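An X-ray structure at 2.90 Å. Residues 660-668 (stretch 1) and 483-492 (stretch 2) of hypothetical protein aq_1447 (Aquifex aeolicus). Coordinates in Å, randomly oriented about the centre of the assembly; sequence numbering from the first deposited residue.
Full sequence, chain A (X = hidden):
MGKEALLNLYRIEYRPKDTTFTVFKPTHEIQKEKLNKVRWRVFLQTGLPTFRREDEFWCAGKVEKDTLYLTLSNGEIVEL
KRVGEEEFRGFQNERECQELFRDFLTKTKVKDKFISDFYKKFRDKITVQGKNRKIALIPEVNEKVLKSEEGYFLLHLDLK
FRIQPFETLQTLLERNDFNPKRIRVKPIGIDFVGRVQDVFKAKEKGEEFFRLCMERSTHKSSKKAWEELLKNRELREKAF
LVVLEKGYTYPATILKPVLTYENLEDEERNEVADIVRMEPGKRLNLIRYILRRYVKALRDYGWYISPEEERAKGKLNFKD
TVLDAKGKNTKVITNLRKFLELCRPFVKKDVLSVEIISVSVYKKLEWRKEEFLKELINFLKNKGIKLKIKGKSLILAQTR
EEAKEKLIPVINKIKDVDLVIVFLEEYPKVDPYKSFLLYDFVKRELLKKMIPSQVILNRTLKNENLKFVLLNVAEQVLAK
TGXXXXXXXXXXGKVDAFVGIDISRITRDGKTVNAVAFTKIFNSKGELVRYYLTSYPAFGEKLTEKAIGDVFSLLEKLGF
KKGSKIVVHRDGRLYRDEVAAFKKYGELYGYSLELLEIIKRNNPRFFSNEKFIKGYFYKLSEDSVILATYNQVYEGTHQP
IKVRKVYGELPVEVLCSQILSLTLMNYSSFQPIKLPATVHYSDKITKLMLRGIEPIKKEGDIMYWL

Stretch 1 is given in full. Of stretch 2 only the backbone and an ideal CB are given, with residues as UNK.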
ATOM      1  N   LEU A 660      -0.804 -17.660   3.181  1.00 15.73           N
ATOM      2  CA  LEU A 660       0.213 -18.266   2.331  1.00  8.18           C
ATOM      3  C   LEU A 660      -0.384 -19.269   1.379  1.00 10.24           C
ATOM      4  O   LEU A 660       0.005 -19.313   0.218  1.00 12.21           O
ATOM      5  CB  LEU A 660       1.236 -18.970   3.180  1.00  2.00           C
ATOM      6  CG  LEU A 660       2.308 -18.110   3.786  1.00  6.94           C
ATOM      7  CD1 LEU A 660       3.137 -18.925   4.733  1.00  9.70           C
ATOM      8  CD2 LEU A 660       3.159 -17.596   2.662  1.00  8.86           C
ATOM      9  N   SER A 661      -1.376 -20.030   1.850  1.00  9.01           N
ATOM     10  CA  SER A 661      -2.032 -21.016   0.995  1.00 12.08           C
ATOM     11  C   SER A 661      -2.900 -20.340  -0.049  1.00  9.79           C
ATOM     12  O   SER A 661      -2.879 -20.742  -1.196  1.00 13.92           O
ATOM     13  CB  SER A 661      -2.846 -22.001   1.822  1.00 15.09           C
ATOM     14  OG  SER A 661      -1.983 -22.812   2.611  1.00 19.05           O
ATOM     15  N   LEU A 662      -3.540 -19.237   0.328  1.00  9.05           N
ATOM     16  CA  LEU A 662      -4.427 -18.477  -0.553  1.00  5.31           C
ATOM     17  C   LEU A 662      -3.721 -17.684  -1.616  1.00  6.03           C
ATOM     18  O   LEU A 662      -4.385 -17.139  -2.478  1.00  2.00           O
ATOM     19  CB  LEU A 662      -5.325 -17.524   0.251  1.00  5.76           C
ATOM     20  CG  LEU A 662      -6.475 -18.117   1.076  1.00  6.29           C
ATOM     21  CD1 LEU A 662      -7.089 -17.073   1.967  1.00 10.02           C
ATOM     22  CD2 LEU A 662      -7.532 -18.760   0.215  1.00 13.47           C
ATOM     23  N   THR A 663      -2.388 -17.598  -1.562  1.00  8.44           N
ATOM     24  CA  THR A 663      -1.643 -16.856  -2.595  1.00  9.09           C
ATOM     25  C   THR A 663      -1.739 -17.667  -3.868  1.00 11.75           C
ATOM     26  O   THR A 663      -1.747 -17.142  -4.960  1.00 10.00           O
ATOM     27  CB  THR A 663      -0.176 -16.766  -2.280  1.00  9.78           C
ATOM     28  OG1 THR A 663       0.307 -18.081  -1.959  1.00 12.99           O
ATOM     29  CG2 THR A 663       0.074 -15.814  -1.145  1.00  3.32           C
ATOM     30  N   LEU A 664      -1.854 -18.973  -3.664  1.00 16.18           N
ATOM     31  CA  LEU A 664      -1.961 -19.974  -4.721  1.00 18.12           C
ATOM     32  C   LEU A 664      -3.322 -19.987  -5.397  1.00 16.25           C
ATOM     33  O   LEU A 664      -3.525 -20.687  -6.389  1.00 19.82           O
ATOM     34  CB  LEU A 664      -1.655 -21.369  -4.164  1.00 17.88           C
ATOM     35  CG  LEU A 664      -0.480 -21.569  -3.207  1.00 18.92           C
ATOM     36  CD1 LEU A 664      -0.299 -23.045  -3.038  1.00 11.05           C
ATOM     37  CD2 LEU A 664       0.807 -20.903  -3.683  1.00 12.02           C
HETATM   38  N   MSE A 665      -4.254 -19.223  -4.850  1.00 12.77           N
HETATM   39  CA  MSE A 665      -5.568 -19.122  -5.443  1.00 16.55           C
HETATM   40  C   MSE A 665      -5.611 -17.999  -6.438  1.00 17.28           C
HETATM   41  O   MSE A 665      -6.672 -17.613  -6.907  1.00 24.35           O
HETATM   42  CB  MSE A 665      -6.658 -18.984  -4.381  1.00 26.00           C
HETATM   43  CG  MSE A 665      -6.904 -20.268  -3.635  1.00 34.73           C
HETATM   44 SE   MSE A 665      -6.766 -21.815  -4.800  1.00 39.97          SE
HETATM   45  CE  MSE A 665      -8.575 -22.002  -5.212  1.00 34.03           C
ATOM     46  N   ASN A 666      -4.430 -17.493  -6.775  1.00 23.65           N
ATOM     47  CA  ASN A 666      -4.273 -16.419  -7.749  1.00 17.91           C
ATOM     48  C   ASN A 666      -3.862 -16.966  -9.107  1.00 19.67           C
ATOM     49  O   ASN A 666      -3.663 -16.213 -10.052  1.00 19.52           O
ATOM     50  CB  ASN A 666      -3.271 -15.413  -7.236  1.00 22.89           C
ATOM     51  CG  ASN A 666      -3.834 -14.579  -6.150  1.00 17.58           C
ATOM     52  OD1 ASN A 666      -4.895 -13.978  -6.328  1.00 25.42           O
ATOM     53  ND2 ASN A 666      -3.156 -14.537  -4.998  1.00 26.40           N
ATOM     54  N   TYR A 667      -3.680 -18.287  -9.134  1.00 21.34           N
ATOM     55  CA  TYR A 667      -3.361 -19.091 -10.307  1.00 25.03           C
ATOM     56  C   TYR A 667      -2.296 -18.532 -11.226  1.00 28.74           C
ATOM     57  O   TYR A 667      -2.482 -18.440 -12.439  1.00 29.20           O
ATOM     58  CB  TYR A 667      -4.645 -19.377 -11.102  1.00 19.14           C
ATOM     59  CG  TYR A 667      -5.746 -19.967 -10.276  1.00 11.87           C
ATOM     60  CD1 TYR A 667      -6.742 -19.152  -9.717  1.00 17.17           C
ATOM     61  CD2 TYR A 667      -5.807 -21.336 -10.046  1.00 11.69           C
ATOM     62  CE1 TYR A 667      -7.794 -19.697  -8.949  1.00 18.91           C
ATOM     63  CE2 TYR A 667      -6.849 -21.905  -9.273  1.00 16.11           C
ATOM     64  CZ  TYR A 667      -7.836 -21.071  -8.737  1.00 20.60           C
ATOM     65  OH  TYR A 667      -8.911 -21.600  -8.075  1.00 24.04           O
ATOM     66  N   SER A 668      -1.188 -18.119 -10.633  1.00 32.30           N
ATOM     67  CA  SER A 668      -0.079 -17.575 -11.390  1.00 33.51           C
ATOM     68  C   SER A 668       1.129 -18.372 -10.936  1.00 35.09           C
ATOM     69  O   SER A 668       1.858 -17.972 -10.013  1.00 39.09           O
ATOM     70  CB  SER A 668       0.056 -16.087 -11.089  1.00 35.10           C
ATOM     71  OG  SER A 668       1.147 -15.524 -11.785  1.00 43.29           O
ATOM     72  N   UNK A 483     -13.531 -21.622 -14.772  1.00 27.29           N
ATOM     73  CA  UNK A 483     -13.142 -22.993 -15.065  1.00 23.91           C
ATOM     74  C   UNK A 483     -11.752 -23.213 -14.470  1.00 25.01           C
ATOM     75  O   UNK A 483     -10.800 -23.572 -15.159  1.00 19.99           O
ATOM     76  CB  UNK A 483     -13.159 -23.272 -16.569  1.00 23.91           C
ATOM     77  N   UNK A 484     -11.670 -22.991 -13.155  1.00 22.33           N
ATOM     78  CA  UNK A 484     -10.447 -23.098 -12.366  1.00 23.09           C
ATOM     79  C   UNK A 484      -9.684 -24.429 -12.540  1.00 25.20           C
ATOM     80  O   UNK A 484     -10.266 -25.515 -12.439  1.00 26.52           O
ATOM     81  CB  UNK A 484     -10.796 -22.910 -10.888  1.00 23.09           C
ATOM     82  N   UNK A 485      -8.371 -24.354 -12.825  1.00 27.28           N
ATOM     83  CA  UNK A 485      -7.544 -25.554 -13.020  1.00 30.20           C
ATOM     84  C   UNK A 485      -7.423 -26.512 -11.848  1.00 26.26           C
ATOM     85  O   UNK A 485      -7.365 -27.742 -12.016  1.00 24.62           O
ATOM     86  CB  UNK A 485      -6.131 -25.114 -13.409  1.00 30.20           C
ATOM     87  N   UNK A 486      -7.419 -25.923 -10.667  1.00 21.78           N
ATOM     88  CA  UNK A 486      -7.269 -26.660  -9.439  1.00 22.40           C
ATOM     89  C   UNK A 486      -7.792 -25.838  -8.279  1.00 26.94           C
ATOM     90  O   UNK A 486      -8.094 -24.643  -8.440  1.00 23.40           O
ATOM     91  CB  UNK A 486      -5.807 -27.050  -9.215  1.00 22.40           C
ATOM     92  N   UNK A 487      -7.837 -26.468  -7.107  1.00 25.66           N
ATOM     93  CA  UNK A 487      -8.239 -25.825  -5.854  1.00 24.14           C
ATOM     94  C   UNK A 487      -7.467 -26.555  -4.793  1.00 24.37           C
ATOM     95  O   UNK A 487      -7.050 -27.690  -5.012  1.00 28.04           O
ATOM     96  CB  UNK A 487      -9.748 -25.875  -5.609  1.00 24.14           C
ATOM     97  N   UNK A 488      -7.271 -25.896  -3.654  1.00 27.22           N
ATOM     98  CA  UNK A 488      -6.541 -26.450  -2.522  1.00 28.11           C
ATOM     99  C   UNK A 488      -7.262 -27.669  -1.954  1.00 35.46           C
ATOM    100  O   UNK A 488      -8.488 -27.777  -2.063  1.00 35.55           O
ATOM    101  CB  UNK A 488      -6.357 -25.389  -1.435  1.00 28.11           C
ATOM    102  N   UNK A 489      -6.475 -28.613  -1.445  1.00 37.70           N
ATOM    103  CA  UNK A 489      -6.980 -29.848  -0.870  1.00 33.23           C
ATOM    104  C   UNK A 489      -7.355 -29.636   0.582  1.00 36.74           C
ATOM    105  O   UNK A 489      -8.361 -30.145   1.039  1.00 37.40           O
ATOM    106  CB  UNK A 489      -5.946 -30.968  -0.996  1.00 33.23           C
ATOM    107  N   UNK A 490      -6.512 -28.915   1.306  1.00 36.62           N
ATOM    108  CA  UNK A 490      -6.745 -28.664   2.712  1.00 38.62           C
ATOM    109  C   UNK A 490      -6.159 -27.298   3.023  1.00 40.42           C
ATOM    110  O   UNK A 490      -5.181 -26.915   2.382  1.00 48.03           O
ATOM    111  CB  UNK A 490      -6.135 -29.756   3.593  1.00 38.62           C
ATOM    112  N   UNK A 491      -6.856 -26.490   3.826  1.00 37.16           N
ATOM    113  CA  UNK A 491      -6.311 -25.207   4.287  1.00 30.44           C
ATOM    114  C   UNK A 491      -6.278 -25.465   5.772  1.00 34.91           C
ATOM    115  O   UNK A 491      -7.282 -25.928   6.333  1.00 34.65           O
ATOM    116  CB  UNK A 491      -7.130 -23.979   3.886  1.00 30.44           C
ATOM    117  N   UNK A 492      -5.156 -25.133   6.408  1.00 35.41           N
ATOM    118  CA  UNK A 492      -4.981 -25.342   7.842  1.00 42.43           C
ATOM    119  C   UNK A 492      -5.952 -24.523   8.685  1.00 43.16           C
ATOM    120  O   UNK A 492      -5.992 -23.300   8.525  1.00 46.84           O
ATOM    121  CB  UNK A 492      -3.544 -25.000   8.242  1.00 42.43           C
TER

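Position 483 has no atom of stretch 1 within 5.5 Å of its ideal CB. Almost any residue would suit. It is Asn-483, which bonds elsewhere in the structure.

At position 484 CA-to-CB points toward stretch 1, and the ideal CB lies 3.6 Å from Tyr-667 OH. A small or medium apolar side chain would pack there; a short polar one could also meet the hydroxyl. The residue is Ile-484. Its CG2 lies 3.5 Å from Tyr-667 OH and 3.9 Å from Tyr-667 CZ.

At position 485 CA-to-CB points sideways, with the ideal CB 5.1 Å from Tyr-667 CD2. Phi of -61° and psi of -35° allow many residues, proline among them. A compact apolar group would reach the ring. Pro-485 does so, with CG 3.6 Å from Tyr-667 CD2.

Position 486 is extended (-160/173). CA-to-CB points sideways, and the ideal CB is 5.2 Å from Tyr-667 CE2. A long side chain could reach stretch 1, where the ring of Tyr-667 and the carbonyl of Leu-664 lie. An aromatic or a methionine would suit; a polar tip could also hold a water against the Leu-664 carbonyl. The residue is Tyr-486. One face of its ring receives Tyr-667 CD2, 3.4 Å from CZ of Tyr-486. The two rings are oblique, with planes at 51°. Leu-664 O lies at the ring edge, 3.7 Å from Tyr-486 CE1. A water donates to both residues: the water O is 2.8 Å from Tyr-486 OH and 2.9 Å from Leu-664 O. The backbone O of Tyr-486 also sits 3.1 Å from Tyr-667 CE2, at the edge of that ring.

Position 487 is in a strand, and CA-to-CB points sideways. Its ideal CB is 4.1 Å from Met-665 CE, a selenomethionine methyl. Many residues fit if the chain continues outward. Lys-487 leaves only its near end here: its CA is 3.9 Å from Met-665 CE, and the amine end leads away.

At position 488 CA-to-CB points toward stretch 1, with the ideal CB 4.9 Å from Met-665 SE. Ser-661, Leu-664 and Met-665 offer a largely apolar surface with a gap to fill. Leucine, isoleucine or methionine would suit. Leu-488 places CD1 3.9 Å from Met-665 CG and CD2 4.3 Å from Leu-664 CD1.

Positions 489 and 490 are out of reach and unconstrained by stretch 1. They are Lys-489 and Glu-490.

At position 491 CA-to-CB points toward stretch 1, the ideal CB 5.2 Å from Ser-661 CB. The nearby Leu-662 favours a branched or longer apolar residue. Ile-491 brings CD1 to 4.2 Å from Leu-662 CD2.

At position 492 CA-to-CB points sideways without contact. It is Glu-492.

Stretch 2, residues 483-492: NIPYKLKEIE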
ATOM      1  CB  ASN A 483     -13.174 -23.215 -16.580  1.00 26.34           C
ATOM      2  CG  ASN A 483     -14.472 -22.696 -17.232  1.00 26.39           C
ATOM      3  OD1 ASN A 483     -15.515 -23.323 -17.136  1.00 36.67           O
ATOM      4  ND2 ASN A 483     -14.400 -21.547 -17.876  1.00 26.89           N
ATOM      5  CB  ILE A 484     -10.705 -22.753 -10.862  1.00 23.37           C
ATOM      6  CG1 ILE A 484     -11.732 -23.697 -10.231  1.00 23.88           C
ATOM      7  CG2 ILE A 484     -11.150 -21.282 -10.729  1.00 17.60           C
ATOM      8  CD1 ILE A 484     -11.570 -23.850  -8.727  1.00 13.79           C
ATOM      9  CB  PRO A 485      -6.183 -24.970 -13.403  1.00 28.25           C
ATOM     10  CG  PRO A 485      -6.196 -23.610 -12.769  1.00 33.29           C
ATOM     11  CD  PRO A 485      -7.567 -23.131 -13.003  1.00 26.90           C
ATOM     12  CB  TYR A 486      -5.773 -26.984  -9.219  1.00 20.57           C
ATOM     13  CG  TYR A 486      -4.828 -25.791  -9.327  1.00 15.14           C
ATOM     14  CD1 TYR A 486      -4.641 -24.911  -8.250  1.00 18.45           C
ATOM     15  CD2 TYR A 486      -4.167 -25.501 -10.512  1.00 15.37           C
ATOM     16  CE1 TYR A 486      -3.825 -23.775  -8.351  1.00 22.25           C
ATOM     17  CE2 TYR A 486      -3.341 -24.348 -10.637  1.00 14.34           C
ATOM     18  CZ  TYR A 486      -3.185 -23.492  -9.554  1.00 16.71           C
ATOM     19  OH  TYR A 486      -2.446 -22.336  -9.663  1.00 26.89           O
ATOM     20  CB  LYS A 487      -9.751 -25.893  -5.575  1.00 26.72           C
ATOM     21  CG  LYS A 487     -10.338 -27.272  -5.286  1.00 32.00           C
ATOM     22  CD  LYS A 487     -11.838 -27.197  -5.084  1.00 29.88           C
ATOM     23  CE  LYS A 487     -12.391 -28.552  -4.703  1.00 35.27           C
ATOM     24  NZ  LYS A 487     -13.803 -28.428  -4.269  1.00 43.15           N
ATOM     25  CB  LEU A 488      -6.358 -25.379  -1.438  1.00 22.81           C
ATOM     26  CG  LEU A 488      -5.457 -24.194  -1.768  1.00 20.99           C
ATOM     27  CD1 LEU A 488      -5.936 -22.962  -1.051  1.00 15.68           C
ATOM     28  CD2 LEU A 488      -4.002 -24.512  -1.415  1.00 22.36           C
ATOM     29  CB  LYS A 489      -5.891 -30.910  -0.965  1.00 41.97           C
ATOM     30  CG  LYS A 489      -6.165 -32.218  -0.238  1.00 43.48           C
ATOM     31  CD  LYS A 489      -4.880 -32.966  -0.109  1.00 41.47           C
ATOM     32  CE  LYS A 489      -5.061 -34.234   0.634  1.00 44.57           C
ATOM     33  NZ  LYS A 489      -4.473 -35.350  -0.174  1.00 51.51           N
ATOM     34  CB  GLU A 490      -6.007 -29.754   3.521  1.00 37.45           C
ATOM     35  CG  GLU A 490      -6.317 -29.827   5.030  1.00 50.78           C
ATOM     36  CD  GLU A 490      -7.806 -30.080   5.348  1.00 62.82           C
ATOM     37  OE1 GLU A 490      -8.381 -31.066   4.819  1.00 62.85           O
ATOM     38  OE2 GLU A 490      -8.404 -29.288   6.120  1.00 61.36           O
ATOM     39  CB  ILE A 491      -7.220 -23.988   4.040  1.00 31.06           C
ATOM     40  CG1 ILE A 491      -7.131 -23.553   2.583  1.00 26.25           C
ATOM     41  CG2 ILE A 491      -6.797 -22.793   4.920  1.00 27.13           C
ATOM     42  CD1 ILE A 491      -8.107 -22.446   2.196  1.00 18.74           C
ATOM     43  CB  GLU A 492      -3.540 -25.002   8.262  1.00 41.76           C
ATOM     44  CG  GLU A 492      -3.169 -25.395   9.719  1.00 38.28           C
ATOM     45  CD  GLU A 492      -1.738 -25.041  10.106  1.00 46.99           C
ATOM     46  OE1 GLU A 492      -0.843 -25.164   9.234  1.00 53.21           O
ATOM     47  OE2 GLU A 492      -1.505 -24.650  11.284  1.00 44.13           O
TER
HETATM   48  O   HOH W   1      -1.007 -20.834  -7.860  1.00  6.66           O
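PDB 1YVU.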